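Local coordinates for hypothetical protein Atu0636 (Agrobacterium tumefaciens, PDB 2OZV) that probably transfers a methyl group from S-adenosylmethionine to an oxygen atom of its substrate, at residues Ala109-Glu114 with Ile153-Ala158; Cys38-Leu43 with Phe116-Met121; Thr192-Arg197 with Arg204-Ala209. One frame throughout, in Å; residues are numbered along the deposited sequence. Where two conformers were deposited one is given.

Contact 1: residues Ala109-Glu114 with Ile153-Ala158; sequences AGLPDE and IRTASA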
ATOM      1  N   ALA B 109       6.554 -11.844  32.225  1.00 55.67           N
ATOM      2  CA  ALA B 109       6.550 -10.376  32.166  1.00 55.04           C
ATOM      3  C   ALA B 109       5.145  -9.765  32.208  1.00 54.95           C
ATOM      4  O   ALA B 109       4.989  -8.539  32.319  1.00 55.52           O
ATOM      5  CB  ALA B 109       7.312  -9.894  30.942  1.00 54.56           C
ATOM      6  N   GLY B 110       4.121 -10.611  32.139  1.00 53.76           N
ATOM      7  CA  GLY B 110       2.739 -10.158  32.282  1.00 52.40           C
ATOM      8  C   GLY B 110       2.049  -9.987  30.936  1.00 51.40           C
ATOM      9  O   GLY B 110       1.080  -9.226  30.825  1.00 51.33           O
ATOM     10  N   LEU B 111       2.550 -10.696  29.926  1.00 50.44           N
ATOM     11  CA  LEU B 111       1.924 -10.731  28.594  1.00 49.70           C
ATOM     12  C   LEU B 111       1.349 -12.133  28.370  1.00 49.29           C
ATOM     13  O   LEU B 111       2.031 -13.002  27.840  1.00 49.30           O
ATOM     14  CB  LEU B 111       2.966 -10.381  27.515  1.00 49.67           C
ATOM     15  CG  LEU B 111       3.328  -8.888  27.387  1.00 49.30           C
ATOM     16  CD1 LEU B 111       4.756  -8.692  26.908  1.00 47.89           C
ATOM     17  CD2 LEU B 111       2.326  -8.156  26.460  1.00 47.93           C
ATOM     18  N   PRO B 112       0.103 -12.365  28.807  1.00 48.47           N
ATOM     19  CA  PRO B 112      -0.452 -13.729  28.821  1.00 48.34           C
ATOM     20  C   PRO B 112      -0.798 -14.267  27.433  1.00 47.36           C
ATOM     21  O   PRO B 112      -1.138 -13.494  26.537  1.00 46.16           O
ATOM     22  CB  PRO B 112      -1.716 -13.589  29.681  1.00 48.29           C
ATOM     23  CG  PRO B 112      -2.105 -12.156  29.575  1.00 49.22           C
ATOM     24  CD  PRO B 112      -0.849 -11.364  29.327  1.00 49.35           C
ATOM     25  N   ASP B 113      -0.695 -15.586  27.263  1.00 46.86           N
ATOM     26  CA  ASP B 113      -1.056 -16.223  26.004  1.00 46.76           C
ATOM     27  C   ASP B 113      -2.555 -16.099  25.734  1.00 45.87           C
ATOM     28  O   ASP B 113      -3.374 -16.323  26.649  1.00 45.06           O
ATOM     29  CB  ASP B 113      -0.731 -17.721  26.058  1.00 48.31           C
ATOM     30  CG  ASP B 113       0.764 -18.011  26.047  1.00 50.91           C
ATOM     31  OD1 ASP B 113       1.558 -17.241  25.459  1.00 53.50           O
ATOM     32  OD2 ASP B 113       1.135 -19.046  26.627  1.00 55.66           O
ATOM     33  N   GLU B 114      -2.899 -15.734  24.493  1.00 44.45           N
ATOM     34  CA  GLU B 114      -4.263 -15.871  23.975  1.00 44.59           C
ATOM     35  C   GLU B 114      -5.318 -15.307  24.930  1.00 44.59           C
ATOM     36  O   GLU B 114      -6.274 -15.993  25.315  1.00 44.77           O
ATOM     37  CB  GLU B 114      -4.556 -17.339  23.620  1.00 45.28           C
ATOM     38  CG  GLU B 114      -3.749 -17.782  22.412  1.00 46.28           C
ATOM     39  CD  GLU B 114      -3.963 -19.237  22.060  1.00 51.60           C
ATOM     40  OE1 GLU B 114      -3.489 -20.110  22.799  1.00 56.57           O
ATOM     41  OE2 GLU B 114      -4.609 -19.504  21.044  1.00 56.48           O
ATOM     42  N   ILE B 153       4.568  -7.678  16.348  1.00 46.28           N
ATOM     43  CA  ILE B 153       3.464  -8.460  15.784  1.00 46.37           C
ATOM     44  C   ILE B 153       3.541  -9.948  16.191  1.00 45.52           C
ATOM     45  O   ILE B 153       2.502 -10.573  16.417  1.00 46.73           O
ATOM     46  CB  ILE B 153       3.321  -8.224  14.248  1.00 46.59           C
ATOM     47  CG1 ILE B 153       2.836  -6.773  14.041  1.00 45.76           C
ATOM     48  CG2 ILE B 153       2.281  -9.171  13.629  1.00 45.74           C
ATOM     49  CD1 ILE B 153       2.966  -6.207  12.608  1.00 47.37           C
ATOM     50  N   ARG B 154       4.744 -10.503  16.342  1.00 45.69           N
ATOM     51  CA  ARG B 154       4.881 -11.824  16.951  1.00 45.78           C
ATOM     52  C   ARG B 154       4.230 -11.843  18.345  1.00 45.24           C
ATOM     53  O   ARG B 154       3.442 -12.728  18.646  1.00 44.74           O
ATOM     54  CB  ARG B 154       6.356 -12.232  17.061  1.00 46.21           C
ATOM     55  CG  ARG B 154       6.593 -13.657  17.548  1.00 47.99           C
ATOM     56  CD  ARG B 154       8.098 -13.916  17.730  1.00 48.03           C
ATOM     57  NE  ARG B 154       8.613 -13.029  18.767  1.00 53.18           N
ATOM     58  CZ  ARG B 154       9.600 -12.148  18.613  1.00 55.72           C
ATOM     59  NH1 ARG B 154      10.243 -12.050  17.455  1.00 54.90           N
ATOM     60  NH2 ARG B 154       9.955 -11.368  19.641  1.00 56.20           N
ATOM     61  N   THR B 155       4.554 -10.856  19.180  1.00 44.34           N
ATOM     62  CA  THR B 155       3.929 -10.752  20.513  1.00 44.49           C
ATOM     63  C   THR B 155       2.410 -10.553  20.399  1.00 44.85           C
ATOM     64  O   THR B 155       1.648 -11.209  21.110  1.00 44.66           O
ATOM     65  CB  THR B 155       4.606  -9.652  21.340  1.00 44.57           C
ATOM     66  OG1 THR B 155       5.960 -10.057  21.607  1.00 45.05           O
ATOM     67  CG2 THR B 155       3.828  -9.388  22.679  1.00 44.51           C
ATOM     68  N   ALA B 156       1.969  -9.667  19.501  1.00 44.88           N
ATOM     69  CA  ALA B 156       0.526  -9.392  19.347  1.00 45.12           C
ATOM     70  C   ALA B 156      -0.223 -10.688  19.062  1.00 45.38           C
ATOM     71  O   ALA B 156      -1.286 -10.932  19.639  1.00 45.38           O
ATOM     72  CB  ALA B 156       0.242  -8.335  18.223  1.00 45.40           C
ATOM     73  N   SER B 157       0.323 -11.506  18.171  1.00 44.94           N
ATOM     74  CA  SER B 157      -0.274 -12.794  17.856  1.00 45.71           C
ATOM     75  C   SER B 157      -0.302 -13.703  19.089  1.00 45.94           C
ATOM     76  O   SER B 157      -1.332 -14.309  19.375  1.00 47.42           O
ATOM     77  CB  SER B 157       0.468 -13.464  16.691  1.00 46.23           C
ATOM     78  OG  SER B 157      -0.109 -14.729  16.398  1.00 48.14           O
ATOM     79  N   ALA B 158       0.803 -13.786  19.832  1.00 45.14           N
ATOM     80  CA  ALA B 158       0.867 -14.708  20.982  1.00 44.44           C
ATOM     81  C   ALA B 158      -0.168 -14.392  22.070  1.00 44.49           C
ATOM     82  O   ALA B 158      -0.707 -15.304  22.710  1.00 44.04           O
ATOM     83  CB  ALA B 158       2.244 -14.709  21.574  1.00 44.58           C
TER

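Contact 2: residues Cys38-Leu43 with Phe116-Met121; sequences CRIADL and FHHVIM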
ATOM      1  N   CYS B  38     -14.516  -6.296  26.521  1.00 50.58           N
ATOM      2  CA  CYS B  38     -13.397  -6.825  25.754  1.00 49.71           C
ATOM      3  C   CYS B  38     -12.148  -6.374  26.437  1.00 48.20           C
ATOM      4  O   CYS B  38     -12.170  -5.423  27.239  1.00 48.80           O
ATOM      5  CB  CYS B  38     -13.421  -6.371  24.290  1.00 49.91           C
ATOM      6  SG  CYS B  38     -13.400  -4.590  24.074  1.00 52.19           S
ATOM      7  N   ARG B  39     -11.064  -7.077  26.138  1.00 45.69           N
ATOM      8  CA  ARG B  39      -9.783  -6.828  26.745  1.00 45.32           C
ATOM      9  C   ARG B  39      -8.861  -6.347  25.647  1.00 45.35           C
ATOM     10  O   ARG B  39      -8.754  -6.993  24.595  1.00 45.21           O
ATOM     11  CB  ARG B  39      -9.247  -8.097  27.402  1.00 45.01           C
ATOM     12  CG  ARG B  39     -10.131  -8.586  28.616  1.00 44.38           C
ATOM     13  CD  ARG B  39      -9.514  -9.752  29.321  1.00 46.08           C
ATOM     14  NE  ARG B  39      -9.385 -10.951  28.478  1.00 46.12           N
ATOM     15  CZ  ARG B  39     -10.173 -12.025  28.550  1.00 46.85           C
ATOM     16  NH1 ARG B  39     -11.188 -12.075  29.417  1.00 49.73           N
ATOM     17  NH2 ARG B  39      -9.944 -13.068  27.764  1.00 45.35           N
ATOM     18  N   ILE B  40      -8.220  -5.210  25.891  1.00 45.07           N
ATOM     19  CA  ILE B  40      -7.390  -4.567  24.867  1.00 45.27           C
ATOM     20  C   ILE B  40      -5.988  -4.351  25.403  1.00 45.05           C
ATOM     21  O   ILE B  40      -5.828  -3.818  26.498  1.00 45.48           O
ATOM     22  CB  ILE B  40      -8.000  -3.210  24.464  1.00 46.39           C
ATOM     23  CG1 ILE B  40      -9.400  -3.414  23.855  1.00 50.68           C
ATOM     24  CG2 ILE B  40      -7.039  -2.488  23.451  1.00 47.70           C
ATOM     25  CD1 ILE B  40     -10.293  -2.286  24.110  1.00 55.08           C
ATOM     26  N   ALA B  41      -4.971  -4.759  24.640  1.00 44.18           N
ATOM     27  CA  ALA B  41      -3.577  -4.463  24.983  1.00 44.85           C
ATOM     28  C   ALA B  41      -3.061  -3.343  24.091  1.00 45.61           C
ATOM     29  O   ALA B  41      -3.257  -3.394  22.868  1.00 46.30           O
ATOM     30  CB  ALA B  41      -2.688  -5.709  24.819  1.00 45.40           C
ATOM     31  N   ASP B  42      -2.413  -2.350  24.707  1.00 45.13           N
ATOM     32  CA  ASP B  42      -1.744  -1.263  23.985  1.00 46.52           C
ATOM     33  C   ASP B  42      -0.258  -1.515  24.171  1.00 46.39           C
ATOM     34  O   ASP B  42       0.264  -1.387  25.290  1.00 45.90           O
ATOM     35  CB  ASP B  42      -2.205   0.090  24.576  1.00 46.19           C
ATOM     36  CG  ASP B  42      -1.616   1.322  23.873  1.00 50.05           C
ATOM     37  OD1 ASP B  42      -0.680   1.182  23.071  1.00 53.14           O
ATOM     38  OD2 ASP B  42      -2.082   2.442  24.229  1.00 53.63           O
ATOM     39  N   LEU B  43       0.420  -1.927  23.095  1.00 47.25           N
ATOM     40  CA  LEU B  43       1.831  -2.333  23.177  1.00 50.63           C
ATOM     41  C   LEU B  43       2.730  -1.122  23.176  1.00 52.90           C
ATOM     42  O   LEU B  43       3.939  -1.200  23.400  1.00 53.43           O
ATOM     43  CB  LEU B  43       2.223  -3.311  22.071  1.00 50.63           C
ATOM     44  CG  LEU B  43       1.546  -4.678  22.052  1.00 54.00           C
ATOM     45  CD1 LEU B  43       2.272  -5.580  21.060  1.00 54.18           C
ATOM     46  CD2 LEU B  43       1.488  -5.331  23.438  1.00 56.37           C
ATOM     47  N   PHE B 116      -6.144 -11.452  24.809  1.00 42.64           N
ATOM     48  CA  PHE B 116      -6.701 -10.159  24.406  1.00 43.82           C
ATOM     49  C   PHE B 116      -7.567 -10.250  23.166  1.00 44.16           C
ATOM     50  O   PHE B 116      -7.239 -10.983  22.227  1.00 44.77           O
ATOM     51  CB  PHE B 116      -5.559  -9.159  24.159  1.00 43.17           C
ATOM     52  CG  PHE B 116      -4.826  -8.753  25.432  1.00 43.12           C
ATOM     53  CD1 PHE B 116      -5.392  -7.812  26.323  1.00 41.32           C
ATOM     54  CD2 PHE B 116      -3.573  -9.318  25.733  1.00 44.40           C
ATOM     55  CE1 PHE B 116      -4.724  -7.427  27.495  1.00 41.31           C
ATOM     56  CE2 PHE B 116      -2.889  -8.949  26.904  1.00 42.66           C
ATOM     57  CZ  PHE B 116      -3.468  -8.007  27.798  1.00 44.31           C
ATOM     58  N   HIS B 117      -8.671  -9.501  23.164  1.00 43.99           N
ATOM     59  CA  HIS B 117      -9.551  -9.407  21.993  1.00 44.22           C
ATOM     60  C   HIS B 117      -8.996  -8.448  20.939  1.00 44.03           C
ATOM     61  O   HIS B 117      -9.335  -8.555  19.761  1.00 44.56           O
ATOM     62  CB  HIS B 117     -10.931  -8.930  22.436  1.00 44.41           C
ATOM     63  CG  HIS B 117     -11.584  -9.852  23.436  1.00 44.41           C
ATOM     64  ND1 HIS B 117     -11.628  -9.563  24.790  1.00 45.11           N
ATOM     65  CD2 HIS B 117     -12.179 -11.060  23.284  1.00 46.50           C
ATOM     66  CE1 HIS B 117     -12.254 -10.550  25.422  1.00 44.41           C
ATOM     67  NE2 HIS B 117     -12.592 -11.471  24.531  1.00 43.68           N
ATOM     68  N   HIS B 118      -8.200  -7.478  21.403  1.00 44.65           N
ATOM     69  CA  HIS B 118      -7.591  -6.468  20.535  1.00 45.25           C
ATOM     70  C   HIS B 118      -6.198  -6.216  21.019  1.00 44.90           C
ATOM     71  O   HIS B 118      -5.946  -6.111  22.235  1.00 44.32           O
ATOM     72  CB  HIS B 118      -8.364  -5.134  20.618  1.00 45.41           C
ATOM     73  CG  HIS B 118      -9.755  -5.231  20.103  1.00 46.53           C
ATOM     74  ND1 HIS B 118     -10.079  -4.974  18.787  1.00 46.52           N
ATOM     75  CD2 HIS B 118     -10.923  -5.536  20.729  1.00 46.88           C
ATOM     76  CE1 HIS B 118     -11.376  -5.159  18.610  1.00 48.97           C
ATOM     77  NE2 HIS B 118     -11.911  -5.503  19.772  1.00 48.55           N
ATOM     78  N   VAL B 119      -5.275  -6.066  20.076  1.00 44.82           N
ATOM     79  CA  VAL B 119      -3.971  -5.502  20.387  1.00 44.43           C
ATOM     80  C   VAL B 119      -3.753  -4.308  19.466  1.00 45.38           C
ATOM     81  O   VAL B 119      -3.940  -4.427  18.258  1.00 45.08           O
ATOM     82  CB  VAL B 119      -2.821  -6.517  20.193  1.00 45.30           C
ATOM     83  CG1 VAL B 119      -1.491  -5.889  20.533  1.00 45.04           C
ATOM     84  CG2 VAL B 119      -3.075  -7.766  21.108  1.00 43.70           C
ATOM     85  N   ILE B 120      -3.424  -3.180  20.070  1.00 43.75           N
ATOM     86  CA  ILE B 120      -3.149  -1.961  19.325  1.00 44.66           C
ATOM     87  C   ILE B 120      -1.715  -1.494  19.468  1.00 45.29           C
ATOM     88  O   ILE B 120      -1.078  -1.651  20.528  1.00 44.76           O
ATOM     89  CB  ILE B 120      -4.176  -0.833  19.673  1.00 45.20           C
ATOM     90  CG1 ILE B 120      -3.900  -0.180  21.035  1.00 44.39           C
ATOM     91  CG2 ILE B 120      -5.632  -1.393  19.635  1.00 43.53           C
ATOM     92  CD1 ILE B 120      -4.940   0.928  21.406  1.00 44.94           C
HETATM   93  N   MSE B 121      -1.178  -0.866  18.413  1.00 44.17           N
HETATM   94  CA  MSE B 121       0.224  -0.469  18.479  1.00 45.82           C
HETATM   95  C   MSE B 121       0.531   0.688  17.536  1.00 46.05           C
HETATM   96  O   MSE B 121      -0.061   0.811  16.456  1.00 45.43           O
HETATM   97  CB  MSE B 121       1.149  -1.666  18.139  1.00 45.08           C
HETATM   98  CG  MSE B 121       0.914  -2.197  16.723  1.00 44.47           C
HETATM   99 SE   MSE B 121       2.145  -3.732  16.367  1.00 56.46          SE
HETATM  100  CE  MSE B 121       1.527  -5.022  17.633  1.00 50.99           C
TER

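Contact 3: residues Thr192-Arg197 with Arg204-Ala209; sequences TLIHPR and RMLVTA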
ATOM      1  N   THR B 192      -5.595   1.361   5.336  1.00 43.12           N
ATOM      2  CA  THR B 192      -6.234   2.621   5.037  1.00 43.61           C
ATOM      3  C   THR B 192      -5.165   3.730   5.056  1.00 43.53           C
ATOM      4  O   THR B 192      -4.604   4.053   6.114  1.00 43.75           O
ATOM      5  CB  THR B 192      -7.345   2.933   6.070  1.00 43.86           C
ATOM      6  OG1 THR B 192      -8.283   1.856   6.115  1.00 44.03           O
ATOM      7  CG2 THR B 192      -8.052   4.245   5.683  1.00 44.70           C
ATOM      8  N   LEU B 193      -4.867   4.288   3.885  1.00 42.88           N
ATOM      9  CA  LEU B 193      -3.927   5.410   3.841  1.00 42.56           C
ATOM     10  C   LEU B 193      -4.588   6.686   4.337  1.00 43.22           C
ATOM     11  O   LEU B 193      -5.798   6.904   4.122  1.00 42.91           O
ATOM     12  CB  LEU B 193      -3.429   5.625   2.407  1.00 43.04           C
ATOM     13  CG  LEU B 193      -2.352   4.619   1.893  1.00 44.95           C
ATOM     14  CD1 LEU B 193      -1.049   4.651   2.753  1.00 43.25           C
ATOM     15  CD2 LEU B 193      -2.805   3.207   1.709  1.00 49.15           C
ATOM     16  N   ILE B 194      -3.766   7.545   4.943  0.50 42.69           N
ATOM     17  CA  ILE B 194      -4.191   8.811   5.546  0.50 42.66           C
ATOM     18  C   ILE B 194      -3.516   9.955   4.797  0.50 42.68           C
ATOM     19  O   ILE B 194      -2.293  10.080   4.841  0.50 42.29           O
ATOM     20  CB  ILE B 194      -3.773   8.855   7.046  0.50 42.90           C
ATOM     21  CG1 ILE B 194      -4.194   7.580   7.780  0.50 43.23           C
ATOM     22  CG2 ILE B 194      -4.327  10.085   7.738  0.50 42.87           C
ATOM     23  CD1 ILE B 194      -5.686   7.339   7.781  0.50 43.34           C
ATOM     24  N   HIS B 195      -4.298  10.775   4.091  1.00 42.16           N
ATOM     25  CA  HIS B 195      -3.740  11.863   3.279  1.00 41.27           C
ATOM     26  C   HIS B 195      -4.133  13.193   3.937  1.00 42.12           C
ATOM     27  O   HIS B 195      -5.241  13.308   4.427  1.00 41.67           O
ATOM     28  CB  HIS B 195      -4.274  11.811   1.840  1.00 41.53           C
ATOM     29  CG  HIS B 195      -3.911  10.543   1.095  1.00 41.69           C
ATOM     30  ND1 HIS B 195      -2.966  10.512   0.102  1.00 43.73           N
ATOM     31  CD2 HIS B 195      -4.333   9.260   1.250  1.00 43.51           C
ATOM     32  CE1 HIS B 195      -2.852   9.272  -0.365  1.00 43.06           C
ATOM     33  NE2 HIS B 195      -3.676   8.496   0.310  1.00 42.59           N
ATOM     34  N   PRO B 196      -3.214  14.177   3.990  1.00 42.99           N
ATOM     35  CA  PRO B 196      -3.595  15.405   4.740  1.00 43.75           C
ATOM     36  C   PRO B 196      -4.691  16.248   4.062  1.00 43.94           C
ATOM     37  O   PRO B 196      -5.535  16.862   4.750  1.00 44.99           O
ATOM     38  CB  PRO B 196      -2.289  16.201   4.844  1.00 44.27           C
ATOM     39  CG  PRO B 196      -1.347  15.616   3.864  1.00 45.69           C
ATOM     40  CD  PRO B 196      -1.843  14.232   3.450  1.00 43.28           C
ATOM     41  N   ARG B 197      -4.657  16.307   2.738  0.50 44.53           N
ATOM     42  CA  ARG B 197      -5.702  16.970   1.975  0.50 45.26           C
ATOM     43  C   ARG B 197      -5.716  16.413   0.552  0.50 45.11           C
ATOM     44  O   ARG B 197      -4.777  15.712   0.148  0.50 45.24           O
ATOM     45  CB  ARG B 197      -5.581  18.512   2.027  0.50 45.10           C
ATOM     46  CG  ARG B 197      -4.239  19.135   1.640  0.50 46.19           C
ATOM     47  CD  ARG B 197      -4.209  20.670   1.941  0.50 46.15           C
ATOM     48  NE  ARG B 197      -4.051  21.006   3.373  0.50 47.93           N
ATOM     49  CZ  ARG B 197      -4.975  21.573   4.158  0.50 47.80           C
ATOM     50  NH1 ARG B 197      -4.701  21.816   5.429  0.50 48.99           N
ATOM     51  NH2 ARG B 197      -6.167  21.915   3.691  0.50 49.22           N
ATOM     52  N   ARG B 204       0.219   8.916   6.856  1.00 43.12           N
ATOM     53  CA  ARG B 204       0.082   7.820   7.803  1.00 44.10           C
ATOM     54  C   ARG B 204      -0.680   6.676   7.146  1.00 43.98           C
ATOM     55  O   ARG B 204      -1.244   6.828   6.043  1.00 43.36           O
ATOM     56  CB  ARG B 204      -0.638   8.248   9.102  1.00 44.71           C
ATOM     57  CG  ARG B 204       0.152   9.240   9.969  1.00 46.59           C
ATOM     58  CD  ARG B 204       1.311   8.571  10.695  1.00 48.34           C
ATOM     59  NE  ARG B 204       1.980   9.518  11.594  1.00 48.04           N
ATOM     60  CZ  ARG B 204       2.899  10.414  11.227  1.00 48.14           C
ATOM     61  NH1 ARG B 204       3.302  10.541   9.963  1.00 50.38           N
ATOM     62  NH2 ARG B 204       3.441  11.224  12.163  1.00 50.92           N
HETATM   63  N   MSE B 205      -0.717   5.556   7.838  1.00 44.97           N
HETATM   64  CA  MSE B 205      -1.341   4.354   7.335  1.00 46.15           C
HETATM   65  C   MSE B 205      -1.900   3.574   8.510  1.00 45.83           C
HETATM   66  O   MSE B 205      -1.157   3.314   9.472  1.00 45.88           O
HETATM   67  CB  MSE B 205      -0.320   3.502   6.573  1.00 46.38           C
HETATM   68  CG  MSE B 205      -0.951   2.290   5.982  1.00 48.50           C
HETATM   69 SE   MSE B 205       0.509   1.347   5.011  1.00 56.44          SE
HETATM   70  CE  MSE B 205       1.590   0.791   6.453  1.00 50.61           C
ATOM     71  N   LEU B 206      -3.186   3.236   8.449  1.00 43.98           N
ATOM     72  CA  LEU B 206      -3.851   2.380   9.454  1.00 43.78           C
ATOM     73  C   LEU B 206      -3.890   0.966   8.883  1.00 45.42           C
ATOM     74  O   LEU B 206      -4.167   0.776   7.666  1.00 45.07           O
ATOM     75  CB  LEU B 206      -5.304   2.836   9.678  1.00 42.76           C
ATOM     76  CG  LEU B 206      -5.470   4.271  10.190  1.00 45.70           C
ATOM     77  CD1 LEU B 206      -6.951   4.671  10.292  1.00 46.65           C
ATOM     78  CD2 LEU B 206      -4.763   4.423  11.542  1.00 49.63           C
ATOM     79  N   VAL B 207      -3.632  -0.034   9.732  1.00 45.21           N
ATOM     80  CA  VAL B 207      -3.744  -1.409   9.300  1.00 45.47           C
ATOM     81  C   VAL B 207      -4.515  -2.175  10.366  1.00 46.42           C
ATOM     82  O   VAL B 207      -4.219  -2.013  11.576  1.00 46.61           O
ATOM     83  CB  VAL B 207      -2.374  -2.068   9.095  1.00 46.26           C
ATOM     84  CG1 VAL B 207      -2.577  -3.531   8.625  1.00 47.61           C
ATOM     85  CG2 VAL B 207      -1.524  -1.273   8.081  1.00 46.82           C
ATOM     86  N   THR B 208      -5.513  -2.952   9.946  1.00 45.35           N
ATOM     87  CA  THR B 208      -6.178  -3.894  10.882  1.00 45.34           C
ATOM     88  C   THR B 208      -6.102  -5.300  10.286  1.00 45.43           C
ATOM     89  O   THR B 208      -6.007  -5.455   9.063  1.00 44.92           O
ATOM     90  CB  THR B 208      -7.661  -3.559  11.190  1.00 45.09           C
ATOM     91  OG1 THR B 208      -8.461  -3.692  10.011  1.00 45.42           O
ATOM     92  CG2 THR B 208      -7.813  -2.156  11.837  1.00 45.78           C
ATOM     93  N   ALA B 209      -6.080  -6.323  11.137  1.00 44.24           N
ATOM     94  CA  ALA B 209      -5.931  -7.696  10.652  1.00 44.91           C
ATOM     95  C   ALA B 209      -6.527  -8.618  11.711  1.00 45.19           C
ATOM     96  O   ALA B 209      -6.709  -8.204  12.871  1.00 45.54           O
ATOM     97  CB  ALA B 209      -4.448  -8.008  10.361  1.00 45.14           C
TER
HETATM   98  O   HOH W   1      -7.463   0.054   7.920  1.00 20.41           O

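Contact 1: residues Ala109-Glu114 with Ile153-Ala158
Glu114 and Ala158 join a connecting loop to the last part of a crossover helix in the Rossmann-like methyltransferase fold. Residues 109-114 link helix 103-108 to strand 116-121, and helix 148-159 lies on the connection between strands 116-121 and 164-170, neighbours in the sheet. A single polar bond thus joins the loop entering strand 116-121 to the helix that follows that strand in the chain. Gly110 takes the positive phi of the Schellman motif that ends helix 103-108, with two bonds back into the last turn.

Leu111 meets the helix through its methyls, while Tyr66 covers it from strand 61-67. Its CB lies 5.0 Å from Thr155 CG2, too far for close packing, and CG comes little nearer. Chi1 of -77° sets CG opposite the carbonyl carbon, and the branch carries both methyls toward the helix: CD1 of Leu111 stands 4.4 Å from Thr155 CG2, and Leu111 CD2 reaches 4.3 Å from that same methyl. Thr155 OG1 bonds to Val99 O, and it is CG2 that meets Leu111. Arg106 of helix 103-108 touches Leu111, Thr155 and Ala158, bridging the two segments.

Further along, Asp113 keeps its carboxylate at a distance, OD1 being 4.1 Å from Ala158 O, while its alpha carbon makes a CA-H...O contact with that oxygen. Glu114 CG, beside the backbone N, lies 3.9 Å from Ala158 O. The oxygen receives its backbone donor in the carbonyl plane, on a lone pair: Glu114 N lies 2.9 Å from Ala158 O, with an N-H...O angle of 159°.

Contact 2: residues Cys38-Leu43 with Phe116-Met121
Phe116 lies with one ring face over Ala41, whose CB sits 3.5 Å from the Phe116 ring centroid and only 3° off the normal, an almost perfectly centred CH-pi contact. The backbone carbon of Arg39 meets the same ring at its edge.

His117 is turned the other way, edge-on to the backbone. Chi1 of -60° places the His117 ring so that its ND1 accepts from Arg39 N at 2.9 Å, the donor close to the imidazole plane. That ring also brings CE1 over the guanidinium centre of Arg39, the two planes 36° apart, while Arg39 NE bonds to His115 O. Where the chain turns a corner, Arg39 O is a shared acceptor: the bond from His117 N to Arg39 O is short (2.9 Å) but bent, and that from His118 N to Arg39 O is longer, at 3.3 Å.

Beyond that corner the segments run as neighbouring parallel strands, the first and fourth in the 3-2-1-4-5 order of the methyltransferase sheet. Ile40 runs alongside His118, with Ile40 CG1 3.8 Å from His118 CB; the far end of the imidazole bonds to Asp34. On that same face Asp42 and Ile120 meet at a slant, and Asp42 OD2 accepts from Gly51 N, close to a glycine-rich turn consistent with cofactor binding. Past the end of strand 38-42, Leu43 CG packs 3.6 Å from Val119 CG1, and Leu43 CD1 meets CE of selenomethionine Met121 at 3.6 Å.

Contact 3: residues Thr192-Arg197 with Arg204-Ala209
The flat peptide carbonyl of Arg204 is met from above its plane by Ile194: the backbone N of Ile194 lies 2.8 Å from Arg204 O but 39° out of that plane, not on a lone pair. Ile194 CB also rests 3.4 Å from Arg204 O. At the next hydrogen-bonded pair the donors stay nearer the carbonyl planes. Thr192 N reaches Leu206 O at 2.8 Å with a tilt of 17°, and the return bond from Leu206 N to Thr192 O is as straight at the hydrogen but slightly more tilted. The last bond, Arg204 N to Ile194 O, is weak. A second flat group, the Arg204 guanidinium, is carried away from Ile194 by a bend at chi2 (-74°), and its NE pairs with Asp24 in a salt bridge.

These bonds join the two strands of a beta hairpin, 186-195 and 204-211. Strand 204-211 lies between strands 164-170 and 186-195, antiparallel to both, giving the 5-7-6 order characteristic of class I methyltransferases.

Side chains alternate between the faces. Leu193 and selenomethionine Met205 run abreast, with Leu193 CD1 4.0 Å from Met205 CG; Leu193 also packs on Phe219 of its own chain and of the second subunit. On the other face, in the conformer of Ile194 described, its CD1 slants across to Leu206 CD1 at 3.9 Å. Beyond it Thr192 OG1 holds a water at 2.7 Å, which donates a weak bond to Leu206 O, and the same hydroxyl bonds to Tyr247 OH.

How the contacts relate
Contacts 2 and 3 pair strands of one sheet; contact 1 packs a connecting loop on a helix that lies against it. Contacts 1 and 2 are entwined, their segments alternating along the chain and their centres about 10 Å apart. They share a hydrophobic seam: Ala156 CB lies 3.6 Å from Met121 CE, and Leu111 CD2 lies 4.2 Å from Leu43 CD2. Contact 3 has its centre about 19 Å from that of contact 2 and falls on the other side of the chain's centre from contact 1. Contact 2 leads directly into the Gly44/Gly46 turn, consistent with the cofactor loop of such methyltransferases; from contact 3, Arg204 touches Tyr125 in the loop after strand 116-121.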